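Probable D-tyrosyl-tRNA(Tyr) deacylase 1 (Homo sapiens, PDB 2OKV) removes D-amino acids from mischarged tRNAs and glycine from tRNA(Ala), and as a DNA-unwinding element-binding protein may take part in DNA replication. Local coordinates at residues L30-S34 with V77-Q83; H44-I49 with L145-P150; A102-Y106 with D124-G128. All blocks are in the same frame, centred on the assembly; numbering follows the deposited sequence.

Contact 1: L30-S34 with V77-Q83; sequences LLGIS and VSQFTLQ
Two parallel neighbours in the mixed sheet, strands 26-32 and 73-78, meet here at their C-terminal ends, where the second runs into the SQFTL loop of the DTD family. V77 pairs with L30 (CA-CA 5.1 Å), their side chains on one face with L30 CD2 4.0 Å from V77 CB, and V77 O accepts a hydrogen bond from L31 N at 2.9 Å. S78 pairs with L31 (CA-CA 4.9 Å) on the face under helix 99-116. Just past the strand, Q79 N bonds L31 O at 2.8 Å to complete the parallel ladder. The Q79 side chain (chi1 t, chi2 p) reaches the second subunit, where its amide bonds T142 and P140; P140 probably belongs to the Gly-cisPro motif, consistent with a dimeric active site built at this loop. From F80 the backbone turns through a 3-10 segment, phi/psi near -65/-20 for F80, T81 and L82, and Q83 N bonds F80 O at 3.0 Å. L82 (m, t) folds back with CD1 3.3 Å from L30 O and 4.3 Å from L30 CB. Q83 follows alongside, CG 3.7 Å from I33 O. G32 leaves the room needed: an ideal CB there would sit 2.9 Å from L82 CB.

Contact 2: H44-I49 with L145-P150; sequences HMVRKI and LESPAP
Helix 39-51 lays one flank, H44, M45, K48 and I49, against the end of strand 141-146 and the tail that follows, M45 and S147 being the closest CA pair at 5.8 Å. Regular helical bonds, K48 N to H44 O and I49 N to M45 O, both 3.0 Å, set the spacing of that flank. M45 (t, p, p) curls its thioether in, placing SD 4.0 Å from L145 CB and CE 3.8 Å from L145 O. L145 (m, t) points at the helix and rests CD1 4.0 Å from CG1 of I49 (m, t) and 4.2 Å from K48 CB. K48 starts m, t and then bends, chi3 and chi4 both near 90°, so CE lies 3.4 Å from E146 O and NZ 3.2 Å from P150 CA. Past S147 the tail loops back: H44 (m) has CB 3.1 Å from S147 OG and CD2 3.5 Å from P150 CG. With L145, M45 and I49 as its apolar part, this is helix-on-sheet packing in the three-layer beta/beta/alpha fold of the DTD family.

Contact 3: A102-Y106 with D124-G128; sequences AEGFY and DGKFG
This is an aromatic packing contact with one tyrosine-to-aspartate hydrogen bond, made between the first half of helix 99-116 and the loop leaving strand 122-124, which folds back onto it. The helix is regular, with Y106 N bonded to A102 O at 2.8 Å. Across from it D124 is still extended (phi/psi -128/158), and the chain then bends at F127 (-36/-51), which aims its side chain at the helix; the closest CA pair is E103 with F127, 6.9 Å apart. F127 (t, chi2 89°) presents a ring face to the helix backbone: E103 CA sits 3.9 Å from the ring centroid and 17° off its normal, a CH-pi contact. The F127 CZ atom lies 4.0 Å from A102 CB and 3.6 Å from E103 N. E103 (t, t) stretches out beside it, OE2 3.6 Å from F127 CB. Y106 (t, chi2 70°) brings CD2 to 3.8 Å from F127 CD1, with centroids 5.8 Å apart and planes at 41°. At its far end Y106 OH gives a 2.6 Å hydrogen bond to OD1 of D124 (t). So short a bond implies a strong phenol-to-carboxylate interaction, linking helix to strand end while F127 supplies the apolar packing.

How the contacts relate
From the N terminus, strand 26-32 supplies the first half of contact 1, and helix 39-51 then opens contact 2 before contact 1 closes at 77-83, so these two cross. Contact 3 opens on helix 99-116 after contact 1 has closed, shuts a short loop at 124-128, and lies inside the long loop that contact 2 completes at 145-150. Contact 1 is the shared neighbour: L31 CD2 packs 4.2 Å from M45 CG of contact 2, while S78 OG lies 3.3 Å from F127 CD1 of contact 3. Contacts 2 and 3 stay about 7 Å apart at their nearest atoms. Together they tie both long helices, on the L31 face, and the last modelled residues to the mixed sheet.

Contact 1: L30-S34 with V77-Q83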
loop_
_atom_site.group_PDB
_atom_site.type_symbol
_atom_site.label_atom_id
_atom_site.label_comp_id
_atom_site.label_asym_id
_atom_site.label_seq_id
_atom_site.Cartn_x
_atom_site.Cartn_y
_atom_site.Cartn_z
ATOM N N LEU B 30 0.019 5.581 -4.362
ATOM C CA LEU B 30 0.998 4.900 -5.179
ATOM C C LEU B 30 0.304 4.486 -6.456
ATOM O O LEU B 30 -0.659 3.713 -6.416
ATOM C CB LEU B 30 1.573 3.696 -4.433
ATOM C CG LEU B 30 2.357 4.082 -3.169
ATOM C CD1 LEU B 30 2.541 2.887 -2.259
ATOM C CD2 LEU B 30 3.742 4.698 -3.526
ATOM N N LEU B 31 0.794 4.999 -7.585
ATOM C CA LEU B 31 0.072 4.913 -8.862
ATOM C C LEU B 31 0.728 3.979 -9.887
ATOM O O LEU B 31 1.848 4.244 -10.362
ATOM C CB LEU B 31 -0.054 6.308 -9.458
ATOM C CG LEU B 31 -1.281 6.789 -10.240
ATOM C CD1 LEU B 31 -0.797 7.376 -11.557
ATOM C CD2 LEU B 31 -2.390 5.754 -10.477
ATOM N N GLY B 32 0.012 2.912 -10.247
ATOM C CA GLY B 32 0.481 1.933 -11.224
ATOM C C GLY B 32 -0.179 2.064 -12.583
ATOM O O GLY B 32 -1.348 1.723 -12.742
ATOM N N ILE B 33 0.586 2.538 -13.565
ATOM C CA ILE B 33 0.093 2.775 -14.922
ATOM C C ILE B 33 0.394 1.591 -15.838
ATOM O O ILE B 33 1.545 1.167 -15.982
ATOM C CB ILE B 33 0.722 4.061 -15.542
ATOM C CG1 ILE B 33 0.386 5.304 -14.703
ATOM C CG2 ILE B 33 0.267 4.256 -16.991
ATOM C CD1 ILE B 33 1.434 6.452 -14.883
ATOM N N SER B 34 -0.643 1.074 -16.487
ATOM C CA SER B 34 -0.481 -0.076 -17.358
ATOM C C SER B 34 -0.386 0.356 -18.812
ATOM O O SER B 34 -0.825 1.450 -19.172
ATOM C CB SER B 34 -1.648 -1.040 -17.191
ATOM O OG SER B 34 -2.559 -0.904 -18.257
ATOM N N VAL B 77 2.922 9.224 -5.923
ATOM C CA VAL B 77 4.205 8.683 -6.361
ATOM C C VAL B 77 3.932 7.607 -7.399
ATOM O O VAL B 77 3.043 6.780 -7.214
ATOM C CB VAL B 77 5.017 8.112 -5.178
ATOM C CG1 VAL B 77 6.362 7.556 -5.662
ATOM C CG2 VAL B 77 5.251 9.188 -4.134
ATOM N N SER B 78 4.689 7.638 -8.493
ATOM C CA SER B 78 4.572 6.643 -9.557
ATOM C C SER B 78 5.148 5.317 -9.078
ATOM O O SER B 78 6.235 5.283 -8.504
ATOM C CB SER B 78 5.337 7.125 -10.788
ATOM O OG SER B 78 6.510 7.799 -10.325
ATOM N N GLN B 79 4.419 4.229 -9.338
ATOM C CA GLN B 79 4.729 2.908 -8.779
ATOM C C GLN B 79 4.346 1.800 -9.765
ATOM O O GLN B 79 3.265 1.203 -9.649
ATOM C CB GLN B 79 3.946 2.713 -7.462
ATOM C CG GLN B 79 4.189 1.382 -6.726
ATOM C CD GLN B 79 5.507 1.351 -5.965
ATOM O OE1 GLN B 79 5.519 1.531 -4.758
ATOM N NE2 GLN B 79 6.617 1.140 -6.671
ATOM N N PHE B 80 5.227 1.524 -10.719
ATOM C CA PHE B 80 4.977 0.504 -11.743
ATOM C C PHE B 80 4.844 -0.919 -11.194
ATOM O O PHE B 80 4.317 -1.782 -11.886
ATOM C CB PHE B 80 6.061 0.548 -12.844
ATOM C CG PHE B 80 7.404 -0.007 -12.412
ATOM C CD1 PHE B 80 7.678 -1.373 -12.515
ATOM C CD2 PHE B 80 8.391 0.835 -11.901
ATOM C CE1 PHE B 80 8.905 -1.894 -12.112
ATOM C CE2 PHE B 80 9.622 0.328 -11.496
ATOM C CZ PHE B 80 9.886 -1.042 -11.602
ATOM N N THR B 81 5.318 -1.172 -9.967
ATOM C CA THR B 81 5.283 -2.538 -9.386
ATOM C C THR B 81 3.872 -3.068 -9.141
ATOM O O THR B 81 3.660 -4.290 -9.039
ATOM C CB THR B 81 6.110 -2.663 -8.072
ATOM O OG1 THR B 81 5.644 -1.717 -7.111
ATOM C CG2 THR B 81 7.592 -2.401 -8.335
ATOM N N LEU B 82 2.915 -2.154 -9.025
ATOM C CA LEU B 82 1.515 -2.537 -8.876
ATOM C C LEU B 82 0.961 -3.246 -10.118
ATOM O O LEU B 82 -0.019 -3.981 -10.025
ATOM C CB LEU B 82 0.660 -1.324 -8.518
ATOM C CG LEU B 82 0.961 -0.654 -7.183
ATOM C CD1 LEU B 82 0.124 0.589 -7.079
ATOM C CD2 LEU B 82 0.654 -1.592 -6.032
ATOM N N GLN B 83 1.608 -3.037 -11.267
ATOM C CA GLN B 83 1.281 -3.743 -12.516
ATOM C C GLN B 83 2.100 -5.033 -12.665
ATOM O O GLN B 83 2.719 -5.284 -13.701
ATOM C CB GLN B 83 1.500 -2.817 -13.721
ATOM C CG GLN B 83 0.561 -1.608 -13.769
ATOM C CD GLN B 83 -0.904 -2.007 -13.930
ATOM O OE1 GLN B 83 -1.801 -1.324 -13.440
ATOM N NE2 GLN B 83 -1.148 -3.108 -14.627
#

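Contact 2: H44-I49 with L145-P150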
loop_
_atom_site.group_PDB
_atom_site.type_symbol
_atom_site.label_atom_id
_atom_site.label_comp_id
_atom_site.label_asym_id
_atom_site.label_seq_id
_atom_site.Cartn_x
_atom_site.Cartn_y
_atom_site.Cartn_z
ATOM N N HIS B 44 -10.840 8.843 -14.969
ATOM C CA HIS B 44 -11.607 8.044 -14.001
ATOM C C HIS B 44 -10.866 7.844 -12.677
ATOM O O HIS B 44 -11.460 7.955 -11.604
ATOM C CB HIS B 44 -12.007 6.702 -14.618
ATOM C CG HIS B 44 -13.186 6.781 -15.545
ATOM N ND1 HIS B 44 -13.281 7.707 -16.565
ATOM C CD2 HIS B 44 -14.314 6.036 -15.611
ATOM C CE1 HIS B 44 -14.417 7.531 -17.215
ATOM N NE2 HIS B 44 -15.061 6.521 -16.659
ATOM N N MET B 45 -9.567 7.569 -12.745
ATOM C CA MET B 45 -8.766 7.393 -11.531
ATOM C C MET B 45 -8.642 8.690 -10.717
ATOM O O MET B 45 -8.760 8.664 -9.489
ATOM C CB MET B 45 -7.382 6.820 -11.853
ATOM C CG MET B 45 -6.505 6.508 -10.627
ATOM S SD MET B 45 -7.250 5.327 -9.473
ATOM C CE MET B 45 -6.929 3.751 -10.266
ATOM N N VAL B 46 -8.422 9.815 -11.397
ATOM C CA VAL B 46 -8.431 11.121 -10.733
ATOM C C VAL B 46 -9.748 11.327 -9.942
ATOM O O VAL B 46 -9.726 11.657 -8.757
ATOM C CB VAL B 46 -8.247 12.258 -11.735
ATOM C CG1 VAL B 46 -8.567 13.602 -11.097
ATOM C CG2 VAL B 46 -6.802 12.260 -12.280
ATOM N N ARG B 47 -10.880 11.135 -10.613
ATOM C CA ARG B 47 -12.187 11.312 -9.966
ATOM C C ARG B 47 -12.339 10.420 -8.732
ATOM O O ARG B 47 -12.834 10.867 -7.684
ATOM C CB ARG B 47 -13.316 11.072 -10.960
ATOM C CG ARG B 47 -13.651 12.308 -11.781
ATOM C CD ARG B 47 -14.938 12.144 -12.595
ATOM N NE ARG B 47 -14.630 11.836 -13.996
ATOM C CZ ARG B 47 -14.908 10.679 -14.597
ATOM N NH1 ARG B 47 -15.530 9.704 -13.932
ATOM N NH2 ARG B 47 -14.568 10.502 -15.870
ATOM N N LYS B 48 -11.904 9.165 -8.841
ATOM C CA LYS B 48 -12.018 8.226 -7.719
ATOM C C LYS B 48 -11.166 8.637 -6.531
ATOM O O LYS B 48 -11.635 8.570 -5.391
ATOM C CB LYS B 48 -11.666 6.790 -8.134
ATOM C CG LYS B 48 -12.699 6.124 -9.047
ATOM C CD LYS B 48 -12.023 5.065 -9.907
ATOM C CE LYS B 48 -12.089 3.693 -9.294
ATOM N NZ LYS B 48 -13.309 2.984 -9.791
ATOM N N ILE B 49 -9.925 9.056 -6.796
ATOM C CA ILE B 49 -9.000 9.451 -5.726
ATOM C C ILE B 49 -9.578 10.658 -4.990
ATOM O O ILE B 49 -9.626 10.692 -3.754
ATOM C CB ILE B 49 -7.581 9.789 -6.274
ATOM C CG1 ILE B 49 -6.838 8.517 -6.685
ATOM C CG2 ILE B 49 -6.745 10.590 -5.259
ATOM C CD1 ILE B 49 -5.681 8.787 -7.646
ATOM N N LEU B 145 -7.547 0.774 -5.495
ATOM C CA LEU B 145 -8.393 1.301 -6.566
ATOM C C LEU B 145 -7.930 0.774 -7.922
ATOM O O LEU B 145 -6.735 0.565 -8.144
ATOM C CB LEU B 145 -8.348 2.837 -6.586
ATOM C CG LEU B 145 -8.875 3.645 -5.387
ATOM C CD1 LEU B 145 -8.643 5.156 -5.649
ATOM C CD2 LEU B 145 -10.360 3.332 -5.082
ATOM N N GLU B 146 -8.881 0.573 -8.827
ATOM C CA GLU B 146 -8.564 0.176 -10.189
ATOM C C GLU B 146 -9.530 0.838 -11.179
ATOM O O GLU B 146 -10.722 0.981 -10.884
ATOM C CB GLU B 146 -8.588 -1.351 -10.310
ATOM C CG GLU B 146 -8.318 -1.849 -11.716
ATOM C CD GLU B 146 -7.513 -3.141 -11.761
ATOM O OE1 GLU B 146 -6.882 -3.383 -12.824
ATOM O OE2 GLU B 146 -7.509 -3.899 -10.757
ATOM N N SER B 147 -9.034 1.235 -12.350
ATOM C CA SER B 147 -9.905 1.959 -13.286
ATOM C C SER B 147 -10.288 1.308 -14.614
ATOM O O SER B 147 -11.364 1.607 -15.158
ATOM C CB SER B 147 -9.449 3.388 -13.522
ATOM O OG SER B 147 -10.437 4.032 -14.307
ATOM N N PRO B 148 -9.411 0.473 -15.193
ATOM C CA PRO B 148 -9.962 -0.373 -16.254
ATOM C C PRO B 148 -11.391 -0.812 -15.920
ATOM O O PRO B 148 -12.230 -0.863 -16.819
ATOM C CB PRO B 148 -9.010 -1.562 -16.269
ATOM C CG PRO B 148 -7.672 -0.949 -15.918
ATOM C CD PRO B 148 -7.960 0.274 -15.030
ATOM N N ALA B 149 -11.655 -1.106 -14.638
ATOM C CA ALA B 149 -13.027 -1.309 -14.143
ATOM C C ALA B 149 -13.423 -0.238 -13.107
ATOM O O ALA B 149 -13.140 -0.402 -11.911
ATOM C CB ALA B 149 -13.213 -2.739 -13.566
ATOM N N PRO B 150 -14.094 0.853 -13.557
ATOM C CA PRO B 150 -14.416 1.967 -12.659
ATOM C C PRO B 150 -15.797 1.871 -11.979
ATOM O O PRO B 150 -16.680 1.131 -12.429
ATOM C CB PRO B 150 -14.357 3.180 -13.586
ATOM C CG PRO B 150 -14.695 2.626 -14.957
ATOM C CD PRO B 150 -14.603 1.114 -14.915
#

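Contact 3: A102-Y106 with D124-G128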
loop_
_atom_site.group_PDB
_atom_site.type_symbol
_atom_site.label_atom_id
_atom_site.label_comp_id
_atom_site.label_asym_id
_atom_site.label_seq_id
_atom_site.Cartn_x
_atom_site.Cartn_y
_atom_site.Cartn_z
ATOM N N ALA B 102 5.370 6.370 -19.892
ATOM C CA ALA B 102 4.822 6.466 -18.542
ATOM C C ALA B 102 5.098 7.813 -17.883
ATOM O O ALA B 102 4.250 8.300 -17.168
ATOM C CB ALA B 102 5.315 5.312 -17.634
ATOM N N GLU B 103 6.271 8.409 -18.113
ATOM C CA GLU B 103 6.553 9.710 -17.501
ATOM C C GLU B 103 5.578 10.775 -18.003
ATOM O O GLU B 103 5.004 11.516 -17.209
ATOM C CB GLU B 103 8.000 10.184 -17.714
ATOM C CG GLU B 103 8.262 11.435 -16.861
ATOM C CD GLU B 103 9.721 11.705 -16.567
ATOM O OE1 GLU B 103 10.594 11.279 -17.349
ATOM O OE2 GLU B 103 9.980 12.361 -15.535
ATOM N N GLY B 104 5.397 10.839 -19.321
ATOM C CA GLY B 104 4.386 11.714 -19.911
ATOM C C GLY B 104 2.981 11.460 -19.400
ATOM O O GLY B 104 2.249 12.401 -19.060
ATOM N N PHE B 105 2.587 10.189 -19.341
ATOM C CA PHE B 105 1.254 9.838 -18.832
ATOM C C PHE B 105 1.087 10.290 -17.374
ATOM O O PHE B 105 0.091 10.946 -17.027
ATOM C CB PHE B 105 1.006 8.334 -18.965
ATOM C CG PHE B 105 -0.424 7.923 -18.701
ATOM C CD1 PHE B 105 -1.215 7.437 -19.729
ATOM C CD2 PHE B 105 -0.977 8.017 -17.419
ATOM C CE1 PHE B 105 -2.535 7.064 -19.497
ATOM C CE2 PHE B 105 -2.305 7.650 -17.177
ATOM C CZ PHE B 105 -3.081 7.175 -18.221
ATOM N N TYR B 106 2.063 9.942 -16.534
ATOM C CA TYR B 106 2.107 10.361 -15.132
ATOM C C TYR B 106 1.998 11.887 -14.979
ATOM O O TYR B 106 1.184 12.388 -14.185
ATOM C CB TYR B 106 3.397 9.845 -14.454
ATOM C CG TYR B 106 3.435 10.155 -12.982
ATOM C CD1 TYR B 106 2.567 9.494 -12.110
ATOM C CD2 TYR B 106 4.318 11.107 -12.450
ATOM C CE1 TYR B 106 2.555 9.756 -10.763
ATOM C CE2 TYR B 106 4.292 11.395 -11.049
ATOM C CZ TYR B 106 3.401 10.700 -10.236
ATOM O OH TYR B 106 3.299 10.919 -8.867
ATOM N N ASP B 124 4.340 15.594 -5.358
ATOM C CA ASP B 124 4.819 14.497 -6.169
ATOM C C ASP B 124 6.136 13.970 -5.600
ATOM O O ASP B 124 6.858 14.684 -4.882
ATOM C CB ASP B 124 5.021 15.015 -7.609
ATOM C CG ASP B 124 5.400 13.920 -8.606
ATOM O OD1 ASP B 124 5.169 12.709 -8.354
ATOM O OD2 ASP B 124 5.926 14.291 -9.666
ATOM N N GLY B 125 6.463 12.728 -5.938
ATOM C CA GLY B 125 7.822 12.240 -5.765
ATOM C C GLY B 125 8.667 12.769 -6.907
ATOM O O GLY B 125 8.352 13.813 -7.497
ATOM N N LYS B 126 9.734 12.041 -7.236
ATOM C CA LYS B 126 10.569 12.354 -8.395
ATOM C C LYS B 126 10.569 11.127 -9.305
ATOM O O LYS B 126 11.231 10.130 -9.013
ATOM C CB LYS B 126 12.000 12.745 -7.968
ATOM C CG LYS B 126 12.894 13.172 -9.143
ATOM C CD LYS B 126 14.151 14.002 -8.748
ATOM C CE LYS B 126 14.940 13.414 -7.573
ATOM N NZ LYS B 126 16.213 14.185 -7.262
ATOM N N PHE B 127 9.809 11.215 -10.398
ATOM C CA PHE B 127 9.525 10.065 -11.281
ATOM C C PHE B 127 10.642 9.018 -11.516
ATOM O O PHE B 127 10.405 7.829 -11.382
ATOM C CB PHE B 127 8.952 10.515 -12.634
ATOM C CG PHE B 127 8.508 9.367 -13.501
ATOM C CD1 PHE B 127 7.210 8.869 -13.402
ATOM C CD2 PHE B 127 9.396 8.764 -14.388
ATOM C CE1 PHE B 127 6.798 7.793 -14.169
ATOM C CE2 PHE B 127 8.992 7.680 -15.176
ATOM C CZ PHE B 127 7.688 7.196 -15.067
ATOM N N GLY B 128 11.836 9.413 -11.874
ATOM C CA GLY B 128 12.816 8.351 -12.198
ATOM C C GLY B 128 13.630 7.781 -11.038
ATOM O O GLY B 128 14.412 6.831 -11.213
#